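Local coordinates for protein sugar kinase (Agrobacterium tumefaciens, PDB 2RBC) that probably phosphorylates a sugar or related carbohydrate with ATP, as a kinase of the pfkB carbohydrate family, at residues T42-A47 / T124-N129; G131-V136 / A268-A273; L62-G67 / G312-P317. One frame throughout, in Å; residues are numbered along the deposited sequence.

The three contacts all involve a small four-stranded sheet, the lid of a ribokinase-like fold. Interaction 1, buried, pairs its two central strands through a regular parallel backbone ladder with aliphatic and aromatic side chains above and below. Interactions 2 and 3 tie the outermost strands, 133-138 and 60-66, to loops of the main domain without any strand pairing. The first of these lies at the surface and works largely through one arginine, a threonine and waters; the second is buried and combines an arginine grip on a carbonyl with apolar cover. All three converge near Leu43 and Leu272, and Asp270 of interaction 2 also bonds to Gly312 of interaction 3.

Interaction 1: T42-A47 / T124-N129; sequences TLFRVA and TIIIDN. With EDO (1,2-ethanediol), chain H.
Phe44 and Ile125 meet in a parallel beta ladder, in which Phe44 N donates to Ile125 O (2.9 Å, N-H...O 168°) and Phe44 O accepts from Ile127 N. Thr42 O and Val46 N carry the same pattern one step to each end, and Asn129 N continues to Ala47 O beyond the strands. The short axes lie 4.7 Å apart at an angle of 21°, the mild twist of neighbouring strands.

The Phe44 side chain can be followed outward. Its CB stands 4.0 Å from Ile125 O. With CG anti to the carbonyl carbon (chi1 -67°), the ring leans toward Thr124, and CD2 and CE2 share its methyl, CE2 to Thr124 CG2 being 3.7 Å. Thr124 OG1 lies in the ring plane at the edge, and CZ at the tip reaches a bound ethanediol, 4.0 Å from its C1. A flat apolar ring suits this place because it also packs on Val136 of the second subunit. Farther along the same face, Val46 CG2 meets Ile126 CG2 at 3.6 Å; beta-branched side chains, whose methyls meet here, suit extended backbone.

The other face carries Leu43, whose CD2 lies 3.7 Å from Ile125 CB as the two side chains run alongside each other. Arg45 is extended; a water bridges its NE (3.0 Å) and Asp128 O, while its NH1 forms a salt bridge with Glu60.

In the lid sheet of this ribokinase-like fold, strand 60-66 runs antiparallel beside 39-45, and 133-138 beside 121-127. The Leu43 face looks onto Leu272 of the main domain, whereas the Phe44 face takes part in the dimer interface.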
# COMPACT_ATOMS: atom_id res chain seq x y z
N THR A 42 2.23 4.91 0.61
CA THR A 42 1.18 4.83 1.59
C THR A 42 1.82 4.78 2.97
O THR A 42 2.57 3.84 3.31
CB THR A 42 0.24 3.67 1.36
OG1 THR A 42 -0.27 3.77 0.04
CG2 THR A 42 -0.93 3.74 2.33
N LEU A 43 1.51 5.83 3.75
CA LEU A 43 2.11 6.08 5.04
C LEU A 43 1.07 5.74 6.09
O LEU A 43 0.02 6.37 6.14
CB LEU A 43 2.52 7.56 5.20
CG LEU A 43 3.33 8.22 4.07
CD1 LEU A 43 3.67 9.64 4.49
CD2 LEU A 43 4.58 7.39 3.75
N PHE A 44 1.36 4.72 6.89
CA PHE A 44 0.48 4.20 7.91
C PHE A 44 1.06 4.63 9.25
O PHE A 44 2.15 4.19 9.60
CB PHE A 44 0.46 2.66 7.90
CG PHE A 44 -0.15 2.05 6.68
CD1 PHE A 44 -1.51 1.80 6.62
CD2 PHE A 44 0.64 1.65 5.61
CE1 PHE A 44 -2.08 1.20 5.52
CE2 PHE A 44 0.07 1.02 4.51
CZ PHE A 44 -1.28 0.83 4.46
N ARG A 45 0.33 5.47 9.98
CA ARG A 45 0.78 6.03 11.26
C ARG A 45 0.24 5.14 12.37
O ARG A 45 -0.97 4.93 12.48
CB ARG A 45 0.30 7.47 11.40
CG ARG A 45 1.16 8.33 12.25
CD ARG A 45 0.52 9.65 12.41
NE ARG A 45 1.34 10.55 13.22
CZ ARG A 45 1.04 11.81 13.45
NH1 ARG A 45 -0.07 12.33 12.96
NH2 ARG A 45 1.84 12.58 14.18
N VAL A 46 1.15 4.55 13.13
CA VAL A 46 0.81 3.59 14.16
C VAL A 46 1.41 4.04 15.50
O VAL A 46 2.31 4.86 15.52
CB VAL A 46 1.32 2.20 13.79
CG1 VAL A 46 0.67 1.71 12.47
CG2 VAL A 46 2.87 2.19 13.69
N ALA A 47 0.89 3.50 16.61
CA ALA A 47 1.44 3.79 17.94
C ALA A 47 2.75 3.03 18.06
O ALA A 47 3.84 3.62 18.11
CB ALA A 47 0.48 3.38 19.02
N THR A 124 5.01 0.93 0.93
CA THR A 124 4.38 1.08 2.24
C THR A 124 5.43 1.57 3.24
O THR A 124 6.53 1.01 3.32
CB THR A 124 3.71 -0.20 2.72
OG1 THR A 124 2.44 -0.32 2.07
CG2 THR A 124 3.50 -0.21 4.24
N ILE A 125 5.07 2.61 4.00
CA ILE A 125 5.91 3.07 5.10
C ILE A 125 5.06 3.11 6.36
O ILE A 125 4.03 3.76 6.39
CB ILE A 125 6.56 4.44 4.83
CG1 ILE A 125 7.30 4.41 3.50
CG2 ILE A 125 7.53 4.79 5.96
CD1 ILE A 125 7.95 5.73 3.08
N ILE A 126 5.48 2.36 7.38
CA ILE A 126 4.79 2.29 8.68
C ILE A 126 5.63 3.15 9.62
O ILE A 126 6.81 2.85 9.83
CB ILE A 126 4.66 0.85 9.19
CG1 ILE A 126 3.93 -0.04 8.14
CG2 ILE A 126 3.92 0.81 10.54
CD1 ILE A 126 4.12 -1.52 8.31
N ILE A 127 5.02 4.22 10.13
CA ILE A 127 5.66 5.23 10.95
C ILE A 127 5.05 5.20 12.37
O ILE A 127 3.86 5.48 12.56
CB ILE A 127 5.47 6.62 10.33
CG1 ILE A 127 5.80 6.59 8.83
CG2 ILE A 127 6.29 7.65 11.05
CD1 ILE A 127 5.70 7.91 8.12
N ASP A 128 5.86 4.78 13.35
CA ASP A 128 5.40 4.64 14.73
C ASP A 128 5.36 5.99 15.44
O ASP A 128 5.66 7.04 14.83
CB ASP A 128 6.18 3.56 15.52
CG ASP A 128 7.64 3.94 15.81
OD1 ASP A 128 8.02 5.09 15.52
OD2 ASP A 128 8.39 3.08 16.30
N ASN A 129 4.96 5.99 16.71
CA ASN A 129 4.88 7.26 17.44
C ASN A 129 6.23 7.79 17.94
O ASN A 129 6.26 8.82 18.60
CB ASN A 129 3.85 7.20 18.56
CG ASN A 129 4.21 6.20 19.64
OD1 ASN A 129 5.37 5.80 19.79
ND2 ASN A 129 3.21 5.80 20.39
C1 EDO H . -0.46 0.31 0.53
O1 EDO H . -1.53 -0.65 0.67
C2 EDO H . 0.67 -0.23 -0.35
O2 EDO H . 1.92 0.44 -0.08
O HOH W 1 4.05 9.54 13.89

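Interaction 2: G131-V136 / A268-A273; sequences GERLIV and AVDTLA. With EDO (1,2-ethanediol), chain L.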
# COMPACT_ATOMS: atom_id res chain seq x y z
N GLY A 131 8.27 8.40 15.40
CA GLY A 131 8.70 8.85 14.07
C GLY A 131 9.67 7.90 13.37
O GLY A 131 10.21 8.25 12.33
N GLU A 132 9.90 6.72 13.94
CA GLU A 132 10.72 5.71 13.28
C GLU A 132 9.90 5.04 12.18
O GLU A 132 8.67 5.01 12.28
CB GLU A 132 11.18 4.66 14.28
CG GLU A 132 12.16 5.23 15.28
CD GLU A 132 12.80 4.17 16.15
OE1 GLU A 132 12.16 3.11 16.40
OE2 GLU A 132 13.95 4.41 16.58
N ARG A 133 10.58 4.49 11.18
CA ARG A 133 9.95 3.95 9.96
C ARG A 133 10.35 2.54 9.57
O ARG A 133 11.51 2.15 9.69
CB ARG A 133 10.30 4.82 8.79
CG ARG A 133 10.09 6.28 9.04
CD ARG A 133 9.98 7.02 7.74
NE ARG A 133 11.26 7.26 7.09
CZ ARG A 133 12.13 8.20 7.45
NH1 ARG A 133 11.92 8.97 8.50
NH2 ARG A 133 13.23 8.34 6.75
N LEU A 134 9.37 1.80 9.05
CA LEU A 134 9.60 0.53 8.36
C LEU A 134 9.11 0.72 6.90
O LEU A 134 7.94 1.07 6.69
CB LEU A 134 8.89 -0.62 9.05
CG LEU A 134 8.73 -1.90 8.23
CD1 LEU A 134 10.06 -2.49 7.75
CD2 LEU A 134 7.90 -2.92 9.01
N ILE A 135 10.01 0.51 5.93
CA ILE A 135 9.70 0.72 4.51
C ILE A 135 9.71 -0.60 3.75
O ILE A 135 10.59 -1.46 3.93
CB ILE A 135 10.66 1.73 3.83
CG1 ILE A 135 10.26 1.96 2.36
CG2 ILE A 135 12.09 1.23 3.92
CD1 ILE A 135 10.87 3.19 1.73
N VAL A 136 8.70 -0.77 2.90
CA VAL A 136 8.56 -1.94 2.06
C VAL A 136 8.34 -1.36 0.66
O VAL A 136 7.26 -0.91 0.31
CB VAL A 136 7.43 -2.88 2.50
CG1 VAL A 136 7.50 -4.16 1.71
CG2 VAL A 136 7.50 -3.14 4.02
N ALA A 268 11.19 16.57 15.84
CA ALA A 268 11.15 15.76 14.63
C ALA A 268 9.99 14.77 14.62
O ALA A 268 10.22 13.56 14.80
CB ALA A 268 12.44 15.00 14.48
N VAL A 269 8.80 15.26 14.28
CA VAL A 269 7.61 14.40 14.13
C VAL A 269 7.74 13.36 12.99
O VAL A 269 7.35 12.18 13.15
CB VAL A 269 6.35 15.28 13.88
CG1 VAL A 269 5.11 14.44 13.68
CG2 VAL A 269 6.16 16.23 15.04
N ASP A 270 8.24 13.79 11.85
CA ASP A 270 8.38 12.94 10.67
C ASP A 270 9.48 13.49 9.79
O ASP A 270 9.31 14.50 9.14
CB ASP A 270 7.04 12.82 9.95
CG ASP A 270 7.11 11.97 8.69
OD1 ASP A 270 8.14 11.32 8.43
OD2 ASP A 270 6.11 11.98 7.94
N THR A 271 10.63 12.82 9.79
CA THR A 271 11.77 13.29 9.01
C THR A 271 11.73 12.76 7.57
O THR A 271 12.59 13.08 6.79
CB THR A 271 13.09 12.88 9.65
OG1 THR A 271 13.18 11.46 9.61
CG2 THR A 271 13.20 13.36 11.08
N LEU A 272 10.72 11.98 7.20
CA LEU A 272 10.62 11.50 5.81
C LEU A 272 10.59 12.70 4.86
O LEU A 272 9.83 13.62 5.07
CB LEU A 272 9.36 10.63 5.67
CG LEU A 272 9.11 9.92 4.35
CD1 LEU A 272 10.27 9.01 3.96
CD2 LEU A 272 7.78 9.12 4.46
N ALA A 273 11.46 12.69 3.84
CA ALA A 273 11.53 13.77 2.81
C ALA A 273 12.28 15.05 3.23
O ALA A 273 12.32 16.01 2.47
CB ALA A 273 10.11 14.13 2.28
C1 EDO L . 16.13 10.25 9.96
O1 EDO L . 15.07 9.95 10.89
C2 EDO L . 16.17 9.22 8.81
O2 EDO L . 15.97 9.85 7.53
O HOH W 2 10.80 10.83 12.13
O HOH W 3 8.80 9.09 9.76
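Thr271 OG1 is gripped by two groups: Arg133 NH1 donates to it at 3.0 Å, and O1 of a bound ethanediol shares a hydrogen bond with it at 2.7 Å. Thr271 belongs to the DTLAAGD sequence, which resembles the DTxGAGD signature of pfkB kinases. In relatives that signature borders the phosphate-transfer site, so this contact probably places the lid sheet beside the active site.

Arg133 is long enough to span from strand 133-138 to this loop. Its chain extends through chi2 and then bends at chi3 (-78°), which lays the guanidinium across Leu272. The threonine oxygen stands at the guanidinium edge, only 8° out of its plane, and the N-H...O angle is 154°. Over one face comes Leu272, whose CD1 is 3.7 Å from Arg133 NE; an aliphatic branch suits a flat cation by covering its weakly hydrated face. NH2 adds a bond to ethanediol O2, a molecule that probably came from the crystallisation liquor.

Asp270 contributes at longer range. Its OD1 lies well out of the guanidinium plane, so any attraction is probably through charge alone, with no N-H pointing at it. The same oxygen accepts from Leu272 N in an Asx turn, which shapes the loop just ahead of helix 274-287, while OD2 receives the backbone N-H groups of Gly311 and Gly312. A short carboxylate is apt for serving so many nearby amides.

Glycine suits position 131, where phi is positive and the backbone passes close to Val269 O. Its carbonyl is served by two waters: one links Gly131 O (2.7 Å) to Thr271 N, and the other donates to both Gly131 O (3.0 Å) and Asp270 OD1 (2.7 Å).

Interaction 3: L62-G67 / G312-P317; sequences LQIAEG and GRIGAP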
# COMPACT_ATOMS: atom_id res chain seq x y z
N LEU A 62 -2.05 8.10 4.91
CA LEU A 62 -1.88 9.10 3.84
C LEU A 62 -1.24 8.43 2.65
O LEU A 62 -0.19 7.81 2.78
CB LEU A 62 -0.98 10.25 4.30
CG LEU A 62 -0.64 11.44 3.34
CD1 LEU A 62 -1.89 12.28 3.01
CD2 LEU A 62 0.49 12.30 3.86
N GLN A 63 -1.89 8.58 1.50
CA GLN A 63 -1.31 8.23 0.22
C GLN A 63 -0.82 9.47 -0.48
O GLN A 63 -1.59 10.41 -0.69
CB GLN A 63 -2.32 7.50 -0.64
CG GLN A 63 -2.70 6.16 -0.04
CD GLN A 63 -3.46 5.26 -1.01
OE1 GLN A 63 -4.59 5.53 -1.33
NE2 GLN A 63 -2.83 4.18 -1.44
N ILE A 64 0.47 9.48 -0.79
CA ILE A 64 1.15 10.64 -1.33
C ILE A 64 2.20 10.24 -2.37
O ILE A 64 3.03 9.36 -2.16
CB ILE A 64 1.70 11.58 -0.17
CG1 ILE A 64 2.26 12.87 -0.77
CG2 ILE A 64 2.68 10.88 0.80
CD1 ILE A 64 2.41 13.98 0.28
N ALA A 65 2.15 10.90 -3.53
CA ALA A 65 3.18 10.71 -4.54
C ALA A 65 4.38 11.56 -4.15
O ALA A 65 4.28 12.77 -3.94
CB ALA A 65 2.68 11.11 -5.96
N GLU A 66 5.51 10.89 -3.99
CA GLU A 66 6.71 11.53 -3.57
C GLU A 66 7.91 10.71 -4.06
O GLU A 66 7.85 10.15 -5.12
CB GLU A 66 6.64 11.80 -2.04
CG GLU A 66 6.49 10.57 -1.15
CD GLU A 66 6.28 10.93 0.30
OE1 GLU A 66 6.15 12.14 0.61
OE2 GLU A 66 6.29 10.01 1.14
N GLY A 67 9.02 10.67 -3.33
CA GLY A 67 10.28 10.18 -3.90
C GLY A 67 11.25 11.34 -3.92
O GLY A 67 10.85 12.48 -3.82
N GLY A 312 5.52 12.75 5.17
CA GLY A 312 6.46 12.84 4.06
C GLY A 312 6.74 14.26 3.62
O GLY A 312 7.06 15.11 4.45
N ARG A 313 6.57 14.53 2.34
CA ARG A 313 6.74 15.88 1.80
C ARG A 313 5.64 16.89 2.16
O ARG A 313 5.83 18.10 1.93
CB ARG A 313 6.92 15.83 0.28
CG ARG A 313 5.73 15.32 -0.52
CD ARG A 313 5.81 15.71 -1.99
NE ARG A 313 4.68 15.19 -2.74
CZ ARG A 313 3.51 15.82 -2.90
NH1 ARG A 313 3.31 17.03 -2.41
NH2 ARG A 313 2.53 15.20 -3.54
N ILE A 314 4.52 16.43 2.75
CA ILE A 314 3.32 17.26 2.89
C ILE A 314 3.55 18.45 3.79
O ILE A 314 2.92 19.47 3.62
CB ILE A 314 2.07 16.43 3.34
CG1 ILE A 314 0.78 17.09 2.81
CG2 ILE A 314 2.02 16.24 4.85
CD1 ILE A 314 0.88 17.47 1.32
N GLY A 315 4.50 18.34 4.70
CA GLY A 315 4.89 19.48 5.54
C GLY A 315 5.79 20.52 4.92
O GLY A 315 6.25 21.42 5.64
N ALA A 316 6.13 20.40 3.63
CA ALA A 316 7.06 21.35 2.99
C ALA A 316 6.48 22.76 3.20
O ALA A 316 5.35 23.01 2.84
CB ALA A 316 7.24 21.03 1.52
N PRO A 317 7.25 23.66 3.83
CA PRO A 317 6.72 25.02 4.05
C PRO A 317 6.73 25.93 2.84
O PRO A 317 7.44 25.69 1.87
CB PRO A 317 7.66 25.58 5.11
CG PRO A 317 8.93 24.95 4.82
CD PRO A 317 8.59 23.52 4.42
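Glu66, at the end of an extended strand, and Arg313, in the segment after helix 292-307, bring their CA atoms no nearer than 6.9 Å, so side chains rather than paired backbones bridge the gap.

Arg313 does most of this work. Extended from CG to NE, it carries its guanidinium to the carbonyl of Ala65 and grips that one oxygen side-on with two nitrogens, NE to Ala65 O at 2.7 Å and NH2 to the same O at 3.0 Å. The oxygen is 1° from the guanidinium plane and both donors lie in the carbonyl plane, which fixes the rotation of the group. The NE bond is the straighter of the two. Ile64 lies over one face, its CD1 3.8 Å above the plane and over the centre. Arginine fits here by offering several N-H groups at its rim and a flat apolar-tolerant face; its NH2 also bonds to Ser105 OG, and Tyr74 makes a cation-pi contact.

Glu66 answers from the strand. Its CG sits between the backbone N and the carbonyl carbon (chi1 61°), and the extended remainder brings OE1 to Arg313 N at 3.0 Å, met nearly along the C-O axis. OE1 also passes 3.5 Å from Gly312 CA, an approach that a residue lacking a side chain and tolerating positive phi permits. Toward the strand's start, Ile64 CD1 packs on Ile314 CB at 3.9 Å, and Leu62 CD2 touches Ile314 more loosely, giving a small apolar patch at the edge of the contact.

The contact thus joins an outermost strand of the lid, 60-66, which leads straight into helix 68-78, to the loop between helices 292-307 and 319-330, with helix 93-104 touching Ile64 and Ala65.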